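Local coordinates for proteasome assembly chaperone family protein (Thermoplasma acidophilum, PDB 3GAA), which is of unknown function but belongs to the PAC2 family and may act as a proteasome assembly chaperone, at residues N23-A34 against S86-P97; P65-K74 against Q229-L240. All coordinates share one frame; numbering follows the deposited sequence.

Contact 1 of 2, residues N23-A34 against S86-P97; sequences NYNNPVVLCGFA and SNTVLVAMCEVP
V28 to G32 pair with V89 to M93 as two neighbouring parallel strands inside the mixed sheet of this PAC2 family protein. The strand axes come within 4.6 Å and are turned 20° from each other. Six backbone hydrogen bonds join them, from V28 N to T88 O at one end to C94 N and G32 O, 2.9 Å apart, at the other. Weaker CA-H...O contacts fill in between, such as V91 CA to L30 O at 3.2 Å.

The side chains alternate between two faces. V29, L90, C31 and A92 share one. With CG beside the backbone N (chi1 -58°), L90 packs against P27 and V29. L90 CD2 meets Y24 CE1 at 3.7 Å, and L90 CD1 lies 3.9 Å from V29 CG2. L90 also runs alongside the ring of P27. Helix 103-117 covers this side, with I114 on V29 and W113 on L90. On the other face L30 CD1 reaches diagonally to V89 CG1 at 3.9 Å. V91 and M93 on that face pack against helix 39-51.

Before the strands, N25 ND2 gives a fairly straight bond of 2.8 Å to S86 O, which lies in the amide plane of N25. N87 OD1 lies 3.2 Å from Y24 CE1, the amide and ring planes 63° apart.

Strand 28-32 also bonds to strand 121-130 along its other edge. The chemistry is thus apolar on both faces, with backbone bonds between the two strands and on toward 121-130, as expected inside an alpha/beta sheet.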
# COMPACT_ATOMS: atom_id res chain seq x y z
N ASN A 23 -23.45 -6.99 19.07
CA ASN A 23 -24.23 -8.20 19.34
C ASN A 23 -23.58 -9.11 20.42
O ASN A 23 -23.60 -10.35 20.31
CB ASN A 23 -24.56 -8.95 18.01
CG ASN A 23 -23.31 -9.34 17.24
OD1 ASN A 23 -22.20 -9.14 17.72
ND2 ASN A 23 -23.47 -9.87 16.04
N TYR A 24 -23.00 -8.47 21.46
CA TYR A 24 -22.44 -9.14 22.64
C TYR A 24 -22.67 -8.30 23.86
O TYR A 24 -22.27 -7.14 23.89
CB TYR A 24 -20.93 -9.37 22.51
CG TYR A 24 -20.61 -10.48 21.58
CD1 TYR A 24 -20.86 -11.78 21.94
CD2 TYR A 24 -20.10 -10.23 20.31
CE1 TYR A 24 -20.59 -12.82 21.08
CE2 TYR A 24 -19.82 -11.28 19.44
CZ TYR A 24 -20.08 -12.56 19.84
OH TYR A 24 -19.87 -13.61 19.01
N ASN A 25 -23.29 -8.90 24.87
CA ASN A 25 -23.52 -8.23 26.14
C ASN A 25 -22.35 -8.48 27.04
O ASN A 25 -22.42 -9.27 27.95
CB ASN A 25 -24.83 -8.69 26.76
CG ASN A 25 -26.01 -8.50 25.78
OD1 ASN A 25 -26.35 -7.35 25.45
ND2 ASN A 25 -26.60 -9.61 25.26
N ASN A 26 -21.25 -7.86 26.70
CA ASN A 26 -20.11 -7.73 27.63
C ASN A 26 -19.43 -8.94 28.28
O ASN A 26 -19.12 -8.94 29.47
CB ASN A 26 -20.48 -6.74 28.70
CG ASN A 26 -19.53 -5.64 28.69
OD1 ASN A 26 -19.53 -4.82 27.73
ND2 ASN A 26 -18.59 -5.65 29.66
N PRO A 27 -19.12 -9.94 27.45
CA PRO A 27 -18.99 -11.31 27.86
C PRO A 27 -17.76 -11.59 28.68
O PRO A 27 -16.78 -10.86 28.58
CB PRO A 27 -18.92 -12.05 26.53
CG PRO A 27 -18.35 -11.06 25.59
CD PRO A 27 -18.86 -9.77 26.01
N VAL A 28 -17.82 -12.63 29.51
CA VAL A 28 -16.62 -13.12 30.19
C VAL A 28 -16.09 -14.26 29.36
O VAL A 28 -16.87 -15.17 29.03
CB VAL A 28 -16.83 -13.59 31.65
CG1 VAL A 28 -18.07 -14.30 31.81
CG2 VAL A 28 -15.72 -14.51 32.01
N VAL A 29 -14.79 -14.23 29.04
CA VAL A 29 -14.22 -15.21 28.13
C VAL A 29 -13.35 -16.25 28.82
O VAL A 29 -12.35 -15.90 29.44
CB VAL A 29 -13.43 -14.56 27.00
CG1 VAL A 29 -12.94 -15.63 26.05
CG2 VAL A 29 -14.33 -13.57 26.23
N LEU A 30 -13.71 -17.52 28.69
CA LEU A 30 -12.95 -18.59 29.32
C LEU A 30 -12.14 -19.33 28.27
O LEU A 30 -12.68 -19.66 27.23
CB LEU A 30 -13.92 -19.55 30.01
CG LEU A 30 -14.98 -18.93 30.93
CD1 LEU A 30 -16.14 -19.92 31.18
CD2 LEU A 30 -14.37 -18.40 32.25
N CYS A 31 -10.87 -19.64 28.55
CA CYS A 31 -9.99 -20.33 27.58
C CYS A 31 -9.40 -21.62 28.02
O CYS A 31 -9.00 -21.73 29.18
CB CYS A 31 -8.79 -19.46 27.29
SG CYS A 31 -9.32 -17.89 26.86
N GLY A 32 -9.25 -22.54 27.07
CA GLY A 32 -8.60 -23.82 27.30
C GLY A 32 -7.73 -24.20 26.11
O GLY A 32 -8.19 -24.34 24.98
N PHE A 33 -6.45 -24.42 26.38
CA PHE A 33 -5.52 -24.85 25.36
C PHE A 33 -4.92 -26.18 25.71
O PHE A 33 -5.08 -26.70 26.79
CB PHE A 33 -4.45 -23.79 25.14
CG PHE A 33 -5.03 -22.45 24.92
CD1 PHE A 33 -5.49 -22.07 23.67
CD2 PHE A 33 -5.24 -21.59 26.02
CE1 PHE A 33 -6.08 -20.85 23.49
CE2 PHE A 33 -5.85 -20.35 25.87
CZ PHE A 33 -6.28 -19.97 24.60
N ALA A 34 -4.25 -26.74 24.74
CA ALA A 34 -3.79 -28.08 24.80
C ALA A 34 -2.39 -28.01 25.35
O ALA A 34 -1.45 -28.22 24.61
CB ALA A 34 -3.82 -28.67 23.37
N SER A 86 -27.15 -15.64 25.72
CA SER A 86 -27.20 -14.21 25.96
C SER A 86 -25.97 -13.53 25.46
O SER A 86 -25.86 -12.34 25.57
CB SER A 86 -27.27 -14.00 27.44
OG SER A 86 -27.64 -15.25 27.99
N ASN A 87 -25.02 -14.28 24.94
CA ASN A 87 -23.74 -13.71 24.55
C ASN A 87 -23.07 -12.93 25.70
O ASN A 87 -22.53 -11.85 25.53
CB ASN A 87 -23.90 -12.93 23.26
CG ASN A 87 -24.33 -13.81 22.09
OD1 ASN A 87 -23.53 -14.19 21.25
ND2 ASN A 87 -25.61 -14.19 22.06
N THR A 88 -23.12 -13.55 26.88
CA THR A 88 -22.44 -13.10 28.09
C THR A 88 -21.27 -13.99 28.53
O THR A 88 -20.54 -13.62 29.43
CB THR A 88 -23.41 -13.07 29.27
OG1 THR A 88 -24.32 -14.16 29.12
CG2 THR A 88 -24.18 -11.76 29.30
N VAL A 89 -21.08 -15.15 27.92
CA VAL A 89 -19.92 -15.98 28.24
C VAL A 89 -19.42 -16.55 26.93
O VAL A 89 -20.19 -17.15 26.17
CB VAL A 89 -20.29 -17.18 29.18
CG1 VAL A 89 -19.07 -18.04 29.45
CG2 VAL A 89 -20.97 -16.74 30.47
N LEU A 90 -18.15 -16.35 26.65
CA LEU A 90 -17.59 -16.99 25.52
C LEU A 90 -16.63 -18.06 26.02
O LEU A 90 -16.09 -17.98 27.14
CB LEU A 90 -16.85 -15.98 24.64
CG LEU A 90 -17.61 -14.77 24.09
CD1 LEU A 90 -16.69 -14.01 23.20
CD2 LEU A 90 -18.82 -15.13 23.31
N VAL A 91 -16.42 -19.06 25.19
CA VAL A 91 -15.33 -20.01 25.42
C VAL A 91 -14.45 -20.12 24.18
O VAL A 91 -14.94 -20.24 23.07
CB VAL A 91 -15.81 -21.42 25.81
CG1 VAL A 91 -14.60 -22.38 25.72
CG2 VAL A 91 -16.57 -21.40 27.22
N ALA A 92 -13.15 -20.02 24.39
CA ALA A 92 -12.20 -20.13 23.33
C ALA A 92 -11.46 -21.39 23.67
O ALA A 92 -10.98 -21.53 24.80
CB ALA A 92 -11.29 -18.94 23.34
N MET A 93 -11.42 -22.34 22.75
CA MET A 93 -10.66 -23.57 22.97
C MET A 93 -9.89 -23.99 21.79
O MET A 93 -10.35 -23.87 20.66
CB MET A 93 -11.51 -24.78 23.36
CG MET A 93 -12.53 -25.29 22.34
SD MET A 93 -13.41 -26.60 23.25
CE MET A 93 -14.93 -26.99 22.38
N CYS A 94 -8.72 -24.55 22.09
CA CYS A 94 -7.90 -25.14 21.08
C CYS A 94 -7.43 -26.54 21.45
O CYS A 94 -6.78 -26.73 22.45
CB CYS A 94 -6.72 -24.23 20.83
SG CYS A 94 -5.85 -24.76 19.32
N GLU A 95 -7.79 -27.52 20.64
CA GLU A 95 -7.62 -28.92 20.98
C GLU A 95 -6.26 -29.53 20.66
O GLU A 95 -6.07 -30.72 20.90
CB GLU A 95 -8.66 -29.73 20.25
CG GLU A 95 -10.08 -29.31 20.59
CD GLU A 95 -11.17 -30.31 20.13
OE1 GLU A 95 -11.41 -30.39 18.91
OE2 GLU A 95 -11.85 -30.97 20.99
N VAL A 96 -5.35 -28.76 20.06
CA VAL A 96 -4.08 -29.27 19.60
C VAL A 96 -3.02 -28.26 19.98
O VAL A 96 -3.27 -27.07 19.99
CB VAL A 96 -4.06 -29.60 18.06
CG1 VAL A 96 -5.22 -30.51 17.71
CG2 VAL A 96 -4.08 -28.37 17.19
N PRO A 97 -1.82 -28.70 20.32
CA PRO A 97 -0.98 -27.71 20.95
C PRO A 97 -0.35 -26.73 19.97
O PRO A 97 0.01 -27.09 18.84
CB PRO A 97 0.06 -28.56 21.66
CG PRO A 97 0.08 -29.89 20.89
CD PRO A 97 -1.25 -30.06 20.33

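Contact 2 of 2, residues P65-K74 against Q229-L240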
# COMPACT_ATOMS: atom_id res chain seq x y z
N PRO A 65 -1.58 -26.04 14.04
CA PRO A 65 -1.39 -27.22 13.20
C PRO A 65 -2.63 -27.46 12.34
O PRO A 65 -3.76 -27.41 12.88
CB PRO A 65 -1.20 -28.35 14.19
CG PRO A 65 -0.61 -27.67 15.41
CD PRO A 65 -1.19 -26.28 15.43
N PRO A 66 -2.43 -27.65 11.01
CA PRO A 66 -3.45 -27.66 9.97
C PRO A 66 -4.09 -29.02 9.86
O PRO A 66 -4.29 -29.58 8.77
CB PRO A 66 -2.65 -27.29 8.73
CG PRO A 66 -1.40 -27.95 8.97
CD PRO A 66 -1.11 -27.72 10.41
N VAL A 67 -4.48 -29.50 11.02
CA VAL A 67 -4.88 -30.86 11.27
C VAL A 67 -6.35 -30.76 11.62
O VAL A 67 -6.74 -29.82 12.30
CB VAL A 67 -4.12 -31.30 12.47
CG1 VAL A 67 -4.98 -32.12 13.35
CG2 VAL A 67 -2.88 -31.99 12.05
N ALA A 68 -7.18 -31.68 11.16
CA ALA A 68 -8.60 -31.71 11.57
C ALA A 68 -8.79 -32.74 12.67
O ALA A 68 -8.14 -33.80 12.65
CB ALA A 68 -9.49 -32.01 10.39
N VAL A 69 -9.64 -32.44 13.66
CA VAL A 69 -9.98 -33.45 14.68
C VAL A 69 -11.26 -34.21 14.34
O VAL A 69 -12.24 -33.65 13.91
CB VAL A 69 -9.98 -32.92 16.12
CG1 VAL A 69 -10.02 -31.43 16.14
CG2 VAL A 69 -11.12 -33.51 16.89
N PHE A 70 -11.20 -35.53 14.46
CA PHE A 70 -12.31 -36.40 14.14
C PHE A 70 -12.49 -37.45 15.23
O PHE A 70 -12.97 -38.54 14.95
CB PHE A 70 -12.03 -37.06 12.80
CG PHE A 70 -13.18 -37.85 12.25
CD1 PHE A 70 -14.41 -37.25 12.05
CD2 PHE A 70 -13.02 -39.20 11.90
CE1 PHE A 70 -15.49 -38.00 11.51
CE2 PHE A 70 -14.07 -39.95 11.36
CZ PHE A 70 -15.32 -39.34 11.17
N VAL A 71 -12.11 -37.14 16.47
CA VAL A 71 -12.22 -38.11 17.54
C VAL A 71 -13.68 -38.21 17.87
O VAL A 71 -14.40 -37.21 17.82
CB VAL A 71 -11.39 -37.75 18.79
CG1 VAL A 71 -12.05 -36.62 19.59
CG2 VAL A 71 -11.15 -39.02 19.66
N GLY A 72 -14.11 -39.43 18.17
CA GLY A 72 -15.51 -39.75 18.29
C GLY A 72 -16.34 -39.44 17.04
O GLY A 72 -17.51 -39.06 17.15
N GLY A 73 -15.75 -39.57 15.85
CA GLY A 73 -16.48 -39.30 14.60
C GLY A 73 -17.19 -37.95 14.50
O GLY A 73 -18.19 -37.82 13.77
N LYS A 74 -16.69 -36.93 15.19
CA LYS A 74 -17.23 -35.59 15.04
C LYS A 74 -16.14 -34.80 14.35
O LYS A 74 -15.11 -34.49 14.95
CB LYS A 74 -17.62 -34.97 16.41
CG LYS A 74 -18.04 -36.04 17.48
CD LYS A 74 -18.42 -35.45 18.90
CE LYS A 74 -17.24 -34.69 19.64
NZ LYS A 74 -16.17 -35.58 20.32
N GLN A 229 -11.06 -39.48 24.83
CA GLN A 229 -10.96 -38.78 23.55
C GLN A 229 -9.73 -37.88 23.41
O GLN A 229 -8.97 -38.04 22.48
CB GLN A 229 -12.21 -37.97 23.29
CG GLN A 229 -13.47 -38.80 23.18
CD GLN A 229 -14.59 -38.01 22.62
OE1 GLN A 229 -14.50 -36.77 22.50
NE2 GLN A 229 -15.66 -38.69 22.23
N ILE A 230 -9.55 -36.96 24.34
CA ILE A 230 -8.39 -36.08 24.32
C ILE A 230 -7.05 -36.83 24.31
O ILE A 230 -6.10 -36.41 23.67
CB ILE A 230 -8.40 -35.15 25.55
CG1 ILE A 230 -9.00 -33.80 25.21
CG2 ILE A 230 -6.98 -34.95 26.08
CD1 ILE A 230 -10.37 -33.87 24.55
N LYS A 231 -6.98 -37.92 25.07
CA LYS A 231 -5.79 -38.75 25.18
C LYS A 231 -5.45 -39.35 23.83
O LYS A 231 -4.32 -39.36 23.43
CB LYS A 231 -6.06 -39.87 26.18
CG LYS A 231 -4.93 -40.21 27.11
CD LYS A 231 -4.19 -41.48 26.69
CE LYS A 231 -3.53 -42.24 27.87
NZ LYS A 231 -4.42 -43.31 28.47
N LYS A 232 -6.46 -39.84 23.12
CA LYS A 232 -6.26 -40.38 21.78
C LYS A 232 -5.60 -39.37 20.85
O LYS A 232 -4.81 -39.68 19.96
CB LYS A 232 -7.59 -40.77 21.15
CG LYS A 232 -8.21 -42.06 21.63
CD LYS A 232 -9.08 -42.63 20.49
CE LYS A 232 -10.27 -43.43 20.98
NZ LYS A 232 -9.83 -44.62 21.76
N ILE A 233 -5.94 -38.12 21.04
CA ILE A 233 -5.43 -37.14 20.15
C ILE A 233 -4.07 -36.57 20.58
O ILE A 233 -3.23 -36.25 19.72
CB ILE A 233 -6.45 -35.99 20.01
CG1 ILE A 233 -7.74 -36.49 19.35
CG2 ILE A 233 -5.85 -34.84 19.22
CD1 ILE A 233 -8.88 -35.51 19.41
N GLU A 234 -3.87 -36.41 21.88
CA GLU A 234 -2.56 -36.09 22.42
C GLU A 234 -1.63 -37.09 21.71
O GLU A 234 -0.67 -36.71 21.07
CB GLU A 234 -2.52 -36.19 24.00
CG GLU A 234 -3.22 -34.95 24.83
CD GLU A 234 -3.43 -35.12 26.45
OE1 GLU A 234 -3.92 -36.18 26.97
OE2 GLU A 234 -3.14 -34.10 27.19
N GLU A 235 -2.00 -38.36 21.73
CA GLU A 235 -1.15 -39.45 21.28
C GLU A 235 -0.93 -39.57 19.81
O GLU A 235 0.18 -39.87 19.39
CB GLU A 235 -1.66 -40.79 21.79
CG GLU A 235 -1.44 -40.86 23.28
CD GLU A 235 -2.02 -42.10 23.92
OE1 GLU A 235 -3.08 -42.63 23.44
OE2 GLU A 235 -1.39 -42.53 24.93
N GLN A 236 -1.95 -39.39 19.00
CA GLN A 236 -1.71 -39.46 17.58
C GLN A 236 -1.03 -38.18 17.12
O GLN A 236 -0.33 -38.15 16.13
CB GLN A 236 -3.00 -39.71 16.83
CG GLN A 236 -3.66 -41.03 17.20
CD GLN A 236 -4.98 -41.22 16.48
OE1 GLN A 236 -5.19 -40.68 15.36
NE2 GLN A 236 -5.90 -42.00 17.11
N TYR A 237 -1.17 -37.11 17.88
CA TYR A 237 -0.49 -35.89 17.48
C TYR A 237 1.02 -36.00 17.76
O TYR A 237 1.82 -35.51 16.98
CB TYR A 237 -1.09 -34.64 18.12
CG TYR A 237 -0.48 -33.38 17.56
CD1 TYR A 237 -0.80 -32.95 16.28
CD2 TYR A 237 0.44 -32.63 18.30
CE1 TYR A 237 -0.23 -31.80 15.74
CE2 TYR A 237 1.03 -31.51 17.78
CZ TYR A 237 0.70 -31.09 16.50
OH TYR A 237 1.29 -29.96 15.97
N LYS A 238 1.41 -36.65 18.85
CA LYS A 238 2.83 -36.84 19.10
C LYS A 238 3.42 -37.70 17.98
O LYS A 238 4.44 -37.33 17.41
CB LYS A 238 3.09 -37.46 20.47
CG LYS A 238 3.34 -36.45 21.61
CD LYS A 238 3.47 -37.15 22.99
CE LYS A 238 2.04 -37.59 23.57
NZ LYS A 238 1.99 -38.99 24.20
N GLU A 239 2.75 -38.81 17.66
CA GLU A 239 3.07 -39.66 16.51
C GLU A 239 3.19 -38.90 15.19
O GLU A 239 4.00 -39.23 14.35
CB GLU A 239 1.98 -40.68 16.27
CG GLU A 239 1.82 -41.68 17.34
CD GLU A 239 0.88 -42.77 16.91
OE1 GLU A 239 1.35 -43.75 16.28
OE2 GLU A 239 -0.33 -42.63 17.21
N LEU A 240 2.31 -37.94 14.98
CA LEU A 240 2.44 -37.15 13.79
C LEU A 240 3.73 -36.39 13.94
O LEU A 240 4.54 -36.37 13.04
CB LEU A 240 1.27 -36.20 13.59
CG LEU A 240 1.27 -35.46 12.25
CD1 LEU A 240 0.72 -36.38 11.20
CD2 LEU A 240 0.50 -34.12 12.32
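V71 packs on I233, with V71 CG1 3.4 Å from I233 CD1. The valine sets CG1 between its backbone N and carbonyl carbon (chi1 75°), while V71 CG2 turns to the helix backbone, 3.7 Å from Q229 O. The same I233 CD1 also takes V69 CG2 at 3.9 Å, the two side chains crossing at about a right angle. Two helical turns further on, V67 CG2 and L240 CD2 slide past each other at 4.0 Å. Between these, P65 brings CB and CG against the phenol end of Y237, with P65 CG 3.8 Å from Y237 CZ. At the other end K74 NZ comes 3.0 Å from Q229 OE1.

P66 centres an inverse gamma turn between P65 and V67. Behind the helix, I230 rests on V41 and L42 of helix 39-51. The third subunit, another copy of this protein, packs against this region: its A162 lies on I233, and one of its strands pairs antiparallel with A68 and V69.

The arrangement is a mostly loop segment with a short strand, 68-69, laid along one side of a long C-terminal helix, at a subunit interface. That helix falls in a predicted coiled coil.

Contact 1 is central and contact 2 peripheral: their centres lie about 6 Å and 18 Å from the centre of the chain, and about 21 Å from each other. Their segments alternate along the sequence. They meet where residues 86-97 leave the sheet. P97 CG packs on Y237 CE2 at 3.6 Å, and V96 CG2 on P65 CG at 4.0 Å. E95 lies against V69 and forms salt bridges with R76 and R80; R76 and V69 also share a backbone hydrogen bond. The loop after strand 89-94 thus packs against P65, V69 and Y237 of contact 2, whose two segments take part in the interface with the third subunit.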